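Local coordinates for ABC transporter, periplasmic substrate-binding protein (Vibrio cholerae O1 biovar eltor, PDB 1TWY), which probably binds phosphate in the periplasm and delivers it to an ABC-type import system, at residues 47-52 against 256-261; 156-161 against 235-240. All blocks are in the same frame, centred on the assembly; numbering follows the deposited sequence.

Interaction 1 of 2, residues 47-52 against 256-261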
loop_
_atom_site.group_PDB
_atom_site.type_symbol
_atom_site.label_atom_id
_atom_site.label_comp_id
_atom_site.label_asym_id
_atom_site.label_seq_id
_atom_site.Cartn_x
_atom_site.Cartn_y
_atom_site.Cartn_z
ATOM N N GLU A 47 19.064 6.377 -6.064
ATOM C CA GLU A 47 20.005 6.282 -7.196
ATOM C C GLU A 47 20.050 7.630 -7.951
ATOM O O GLU A 47 21.121 8.130 -8.271
ATOM C CB GLU A 47 19.659 5.082 -8.103
ATOM C CG GLU A 47 20.499 4.977 -9.391
ATOM C CD GLU A 47 20.628 3.530 -9.904
ATOM O OE1 GLU A 47 20.916 2.587 -9.097
ATOM O OE2 GLU A 47 20.429 3.323 -11.127
ATOM N N LYS A 48 18.911 8.291 -8.149
ATOM C CA LYS A 48 18.905 9.632 -8.712
ATOM C C LYS A 48 19.704 10.631 -7.864
ATOM O O LYS A 48 20.479 11.429 -8.387
ATOM C CB LYS A 48 17.456 10.106 -8.958
ATOM C CG LYS A 48 17.177 11.602 -9.246
ATOM C CD LYS A 48 17.652 12.095 -10.632
ATOM C CE LYS A 48 16.726 13.161 -11.210
ATOM N NZ LYS A 48 15.811 12.557 -12.246
ATOM N N TYR A 49 19.492 10.633 -6.557
ATOM C CA TYR A 49 20.122 11.656 -5.740
ATOM C C TYR A 49 21.657 11.434 -5.725
ATOM O O TYR A 49 22.418 12.420 -5.659
ATOM C CB TYR A 49 19.545 11.608 -4.329
ATOM C CG TYR A 49 20.143 12.574 -3.306
ATOM C CD1 TYR A 49 19.648 13.833 -3.177
ATOM C CD2 TYR A 49 21.156 12.175 -2.461
ATOM C CE1 TYR A 49 20.126 14.691 -2.227
ATOM C CE2 TYR A 49 21.698 13.063 -1.513
ATOM C CZ TYR A 49 21.137 14.296 -1.384
ATOM O OH TYR A 49 21.618 15.206 -0.454
ATOM N N ASN A 50 22.075 10.169 -5.821
ATOM C CA ASN A 50 23.493 9.756 -5.793
ATOM C C ASN A 50 24.232 10.225 -7.056
ATOM O O ASN A 50 25.317 10.777 -6.956
ATOM C CB ASN A 50 23.628 8.228 -5.532
ATOM C CG ASN A 50 23.317 7.849 -4.083
ATOM O OD1 ASN A 50 22.768 6.771 -3.770
ATOM N ND2 ASN A 50 23.642 8.771 -3.174
ATOM N N GLN A 51 23.621 10.070 -8.230
ATOM C CA GLN A 51 24.120 10.720 -9.453
ATOM C C GLN A 51 24.558 12.187 -9.219
ATOM O O GLN A 51 25.642 12.589 -9.643
ATOM C CB GLN A 51 23.064 10.666 -10.583
ATOM C CG GLN A 51 22.644 12.069 -11.167
ATOM C CD GLN A 51 21.511 12.013 -12.209
ATOM O OE1 GLN A 51 20.946 10.941 -12.475
ATOM N NE2 GLN A 51 21.181 13.179 -12.797
ATOM N N GLN A 52 23.731 12.980 -8.555
ATOM C CA GLN A 52 24.053 14.391 -8.332
ATOM C C GLN A 52 24.929 14.608 -7.086
ATOM O O GLN A 52 25.578 15.650 -6.974
ATOM C CB GLN A 52 22.791 15.313 -8.297
ATOM C CG GLN A 52 21.378 14.638 -8.061
ATOM C CD GLN A 52 20.179 15.658 -8.009
ATOM O OE1 GLN A 52 19.605 15.971 -9.062
ATOM N NE2 GLN A 52 19.813 16.163 -6.785
ATOM N N ILE A 256 16.006 15.051 2.350
ATOM C CA ILE A 256 14.589 15.381 2.585
ATOM C C ILE A 256 14.078 16.460 1.625
ATOM O O ILE A 256 13.027 16.290 0.921
ATOM C CB ILE A 256 14.353 15.797 4.051
ATOM C CG1 ILE A 256 14.680 14.648 5.009
ATOM C CG2 ILE A 256 12.905 16.260 4.288
ATOM C CD1 ILE A 256 13.571 13.585 5.095
ATOM N N ALA A 257 14.839 17.553 1.478
ATOM C CA ALA A 257 14.523 18.490 0.406
ATOM C C ALA A 257 14.334 17.954 -1.018
ATOM O O ALA A 257 13.378 18.307 -1.726
ATOM C CB ALA A 257 15.626 19.663 0.330
ATOM N N PHE A 258 15.262 17.137 -1.421
ATOM C CA PHE A 258 15.152 16.459 -2.697
ATOM C C PHE A 258 13.825 15.635 -2.821
ATOM O O PHE A 258 13.211 15.579 -3.860
ATOM C CB PHE A 258 16.334 15.521 -2.875
ATOM C CG PHE A 258 16.159 14.530 -3.977
ATOM C CD1 PHE A 258 16.234 14.899 -5.263
ATOM C CD2 PHE A 258 15.877 13.150 -3.669
ATOM C CE1 PHE A 258 16.069 13.993 -6.260
ATOM C CE2 PHE A 258 15.731 12.240 -4.668
ATOM C CZ PHE A 258 15.854 12.626 -5.955
ATOM N N LEU A 259 13.401 14.992 -1.715
ATOM C CA LEU A 259 12.214 14.172 -1.737
ATOM C C LEU A 259 10.983 15.001 -1.957
ATOM O O LEU A 259 9.980 14.536 -2.435
ATOM C CB LEU A 259 12.048 13.288 -0.477
ATOM C CG LEU A 259 13.062 12.201 -0.270
ATOM C CD1 LEU A 259 12.813 11.475 1.074
ATOM C CD2 LEU A 259 13.010 11.238 -1.420
ATOM N N LYS A 260 11.099 16.296 -1.682
ATOM C CA LYS A 260 10.045 17.257 -1.839
ATOM C C LYS A 260 10.093 18.074 -3.139
ATOM O O LYS A 260 9.188 18.788 -3.467
ATOM C CB LYS A 260 10.165 18.197 -0.666
ATOM C CG LYS A 260 9.780 17.537 0.712
ATOM C CD LYS A 260 9.705 18.593 1.832
ATOM C CE LYS A 260 9.545 17.816 3.126
ATOM N NZ LYS A 260 9.303 18.701 4.288
ATOM N N SER A 261 11.128 17.801 -3.915
ATOM C CA SER A 261 11.429 18.501 -5.146
ATOM C C SER A 261 10.623 17.955 -6.356
ATOM O O SER A 261 10.140 16.798 -6.429
ATOM C CB SER A 261 12.909 18.348 -5.445
ATOM O OG SER A 261 13.296 17.130 -6.073
#
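Phe258 reaches across from helix 250-260 and lays its ring against helix 36-52, where Tyr49 takes one face. Tyr49 CB stands over that face, 4.1 Å from the centroid of the Phe258 ring, a CH-pi contact offset toward the rim. Tyr49 and Phe258 run antiparallel alongside one another, bringing Tyr49 CD1 to 3.6 Å from Phe258 CG. Their rings, with planes at 54° and centroids 5.3 Å apart, meet obliquely. Both have CG anti to the backbone N (chi1 166° for Phe258), which sends each ring out toward the opposite helix. These helices pack on the outside of one alpha/beta lobe of the periplasmic binding protein fold; the axes of 47-52 and 256-260 come within 11.3 Å, at 117° between their N-to-C directions, a separation spanned by the two aromatic side chains. Lys48 lies roughly perpendicular to the Phe258 side chain, its CG 3.7 Å from Phe258 CZ, while the bent chain leads the amine away. Gln52 adds a looser touch nearer the solvent, with NE2 4.1 Å from Phe258 CD1. Around the pair, Tyr49 also stacks on His53 and meets Phe255 edge-to-face, and Phe258 rests on Leu45 of the same helix 36-52.

Interaction 2 of 2, residues 156-161 against 235-240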
loop_
_atom_site.group_PDB
_atom_site.type_symbol
_atom_site.label_atom_id
_atom_site.label_comp_id
_atom_site.label_asym_id
_atom_site.label_seq_id
_atom_site.Cartn_x
_atom_site.Cartn_y
_atom_site.Cartn_z
ATOM N N ARG A 156 -1.193 -7.102 0.732
ATOM C CA ARG A 156 -2.184 -7.865 1.615
ATOM C C ARG A 156 -2.329 -7.178 2.962
ATOM O O ARG A 156 -3.484 -7.020 3.456
ATOM C CB ARG A 156 -1.821 -9.263 1.797
ATOM C CG ARG A 156 -2.865 -10.013 2.590
ATOM C CD ARG A 156 -2.437 -11.414 2.780
ATOM N NE ARG A 156 -3.263 -12.125 3.696
ATOM C CZ ARG A 156 -3.266 -13.461 3.882
ATOM N NH1 ARG A 156 -2.567 -14.367 3.145
ATOM N NH2 ARG A 156 -4.093 -13.908 4.827
ATOM N N TYR A 157 -1.215 -6.770 3.573
ATOM C CA TYR A 157 -1.274 -6.173 4.891
ATOM C C TYR A 157 -2.096 -4.887 4.830
ATOM O O TYR A 157 -2.947 -4.649 5.678
ATOM C CB TYR A 157 0.176 -5.905 5.373
ATOM C CG TYR A 157 0.145 -5.243 6.689
ATOM C CD1 TYR A 157 -0.045 -3.853 6.745
ATOM C CD2 TYR A 157 0.259 -5.968 7.861
ATOM C CE1 TYR A 157 -0.140 -3.219 7.941
ATOM C CE2 TYR A 157 0.191 -5.301 9.100
ATOM C CZ TYR A 157 -0.027 -3.931 9.097
ATOM O OH TYR A 157 -0.094 -3.186 10.252
ATOM N N SER A 158 -1.848 -4.035 3.848
ATOM C CA SER A 158 -2.599 -2.774 3.679
ATOM C C SER A 158 -4.037 -3.061 3.348
ATOM O O SER A 158 -4.852 -2.416 3.870
ATOM C CB SER A 158 -1.940 -1.985 2.610
ATOM O OG SER A 158 -0.613 -1.649 2.994
ATOM N N PHE A 159 -4.340 -4.039 2.527
ATOM C CA PHE A 159 -5.771 -4.321 2.194
ATOM C C PHE A 159 -6.527 -4.727 3.503
ATOM O O PHE A 159 -7.601 -4.233 3.781
ATOM C CB PHE A 159 -5.843 -5.456 1.202
ATOM C CG PHE A 159 -7.228 -5.998 0.932
ATOM C CD1 PHE A 159 -8.071 -5.340 0.097
ATOM C CD2 PHE A 159 -7.698 -7.193 1.571
ATOM C CE1 PHE A 159 -9.405 -5.762 -0.075
ATOM C CE2 PHE A 159 -9.012 -7.656 1.284
ATOM C CZ PHE A 159 -9.812 -6.880 0.470
ATOM N N GLU A 160 -5.894 -5.588 4.225
ATOM C CA GLU A 160 -6.498 -6.041 5.491
ATOM C C GLU A 160 -6.571 -4.982 6.522
ATOM O O GLU A 160 -7.650 -4.831 7.165
ATOM C CB GLU A 160 -5.850 -7.314 6.046
ATOM C CG GLU A 160 -5.926 -8.566 5.185
ATOM C CD GLU A 160 -5.365 -9.777 5.802
ATOM O OE1 GLU A 160 -4.726 -9.804 6.821
ATOM O OE2 GLU A 160 -5.417 -10.817 5.096
ATOM N N SER A 161 -5.580 -4.108 6.584
ATOM C CA SER A 161 -5.671 -2.995 7.517
ATOM C C SER A 161 -6.779 -2.001 7.146
ATOM O O SER A 161 -7.651 -1.635 7.979
ATOM C CB SER A 161 -4.315 -2.295 7.600
ATOM O OG SER A 161 -4.367 -1.129 8.423
ATOM N N LEU A 235 -9.523 3.167 -0.811
ATOM C CA LEU A 235 -8.610 2.107 -0.706
ATOM C C LEU A 235 -7.220 2.557 -1.167
ATOM O O LEU A 235 -6.749 2.352 -2.271
ATOM C CB LEU A 235 -9.084 0.872 -1.503
ATOM C CG LEU A 235 -10.311 0.225 -0.826
ATOM C CD1 LEU A 235 -10.698 -1.005 -1.677
ATOM C CD2 LEU A 235 -10.319 -0.081 0.732
ATOM N N SER A 236 -6.599 3.316 -0.295
ATOM C CA SER A 236 -5.278 3.804 -0.573
ATOM C C SER A 236 -4.511 3.859 0.732
ATOM O O SER A 236 -5.052 3.858 1.823
ATOM C CB SER A 236 -5.313 5.163 -1.179
ATOM O OG SER A 236 -5.533 6.104 -0.173
ATOM N N ARG A 237 -3.216 3.892 0.614
ATOM C CA ARG A 237 -2.388 3.932 1.795
ATOM C C ARG A 237 -1.327 5.002 1.557
ATOM O O ARG A 237 -0.971 5.262 0.420
ATOM C CB ARG A 237 -1.688 2.591 2.036
ATOM C CG ARG A 237 -0.768 2.196 0.951
ATOM C CD ARG A 237 -0.397 0.762 1.010
ATOM N NE ARG A 237 0.350 0.356 -0.151
ATOM C CZ ARG A 237 1.294 -0.588 -0.159
ATOM N NH1 ARG A 237 1.539 -1.215 0.942
ATOM N NH2 ARG A 237 2.012 -0.873 -1.268
ATOM N N PRO A 238 -0.886 5.657 2.628
ATOM C CA PRO A 238 0.148 6.659 2.528
ATOM C C PRO A 238 1.550 6.094 2.456
ATOM O O PRO A 238 1.785 5.057 3.148
ATOM C CB PRO A 238 -0.014 7.464 3.879
ATOM C CG PRO A 238 -0.499 6.457 4.802
ATOM C CD PRO A 238 -1.426 5.565 3.981
ATOM N N PHE A 239 2.474 6.712 1.713
ATOM C CA PHE A 239 3.886 6.459 1.876
ATOM C C PHE A 239 4.397 7.654 2.686
ATOM O O PHE A 239 4.413 8.746 2.167
ATOM C CB PHE A 239 4.585 6.441 0.557
ATOM C CG PHE A 239 4.356 5.153 -0.281
ATOM C CD1 PHE A 239 3.519 4.164 0.171
ATOM C CD2 PHE A 239 5.055 4.955 -1.436
ATOM C CE1 PHE A 239 3.376 2.969 -0.554
ATOM C CE2 PHE A 239 4.925 3.790 -2.169
ATOM C CZ PHE A 239 4.070 2.809 -1.726
ATOM N N LEU A 240 4.702 7.470 3.968
ATOM C CA LEU A 240 5.216 8.512 4.843
ATOM C C LEU A 240 6.669 8.435 5.009
ATOM O O LEU A 240 7.364 7.374 5.040
ATOM C CB LEU A 240 4.575 8.373 6.218
ATOM C CG LEU A 240 3.066 8.400 6.324
ATOM C CD1 LEU A 240 2.717 8.357 7.786
ATOM C CD2 LEU A 240 2.455 9.698 5.606
#
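Ser158 on helix 154-163 and Arg237 on strand 236-243 make a small, buried polar contact. Arg237 NH1 donates to Ser158 OG over 3.0 Å, with a bent N-H...O angle of 142°; the hydroxyl oxygen lies at the guanidinium edge, 24° out of its plane. The serine also packs against the arginine chain: Ser158 OG is 3.1 Å from Arg237 CD, and Ser158 CB is 3.5 Å from the same carbon. Arg237 CG sits between its own backbone N and carbonyl carbon (chi1 62°), and from there the chain runs extended to NE, bringing NH1 up to Ser158. Phe239 CE1 lies 3.8 Å above one face of the guanidinium, toward its rim. Beyond this pair, Arg237 NH2 forms a salt bridge with Asp103 and NH1 bonds to Ser37, while Ser158 OG is also hydrogen-bonded to Gly154 O, so the serine hydroxyl and the guanidinium each have more than one polar partner. Packing between helix and strand is looser to one side, where Phe159 CE1 and Leu235 CD1 come no nearer than 5.2 Å to each other; Tyr157 and Ser161 lie on the helix's exposed side. A bound phosphate ion about 5 Å from the Arg237 side chain is consistent with an anion site in the cleft between the lobes, as in phosphate-binding proteins of the periplasmic binding protein superfamily.

How the interactions relate
Strand 236-243 and helix 250-260 follow each other in the chain, yet the two contacts they make lie about 25 Å apart, centre to centre. Interaction 2 sits about 4 Å from the centre of the chain and is wholly buried; interaction 1 is some 22 Å out and only partly buried. Helix 36-52 has a part in both settings: its C-terminal end supplies 47-52 to interaction 1, whereas Ser37 near its start bonds to the arginine of interaction 2. The chemistry follows position. Interaction 1 joins two helical segments mainly through aromatic and aliphatic contacts, with no hydrogen bond across 47-52 and 256-261; interaction 2 joins a helix to a strand through one polar bond near the bound phosphate.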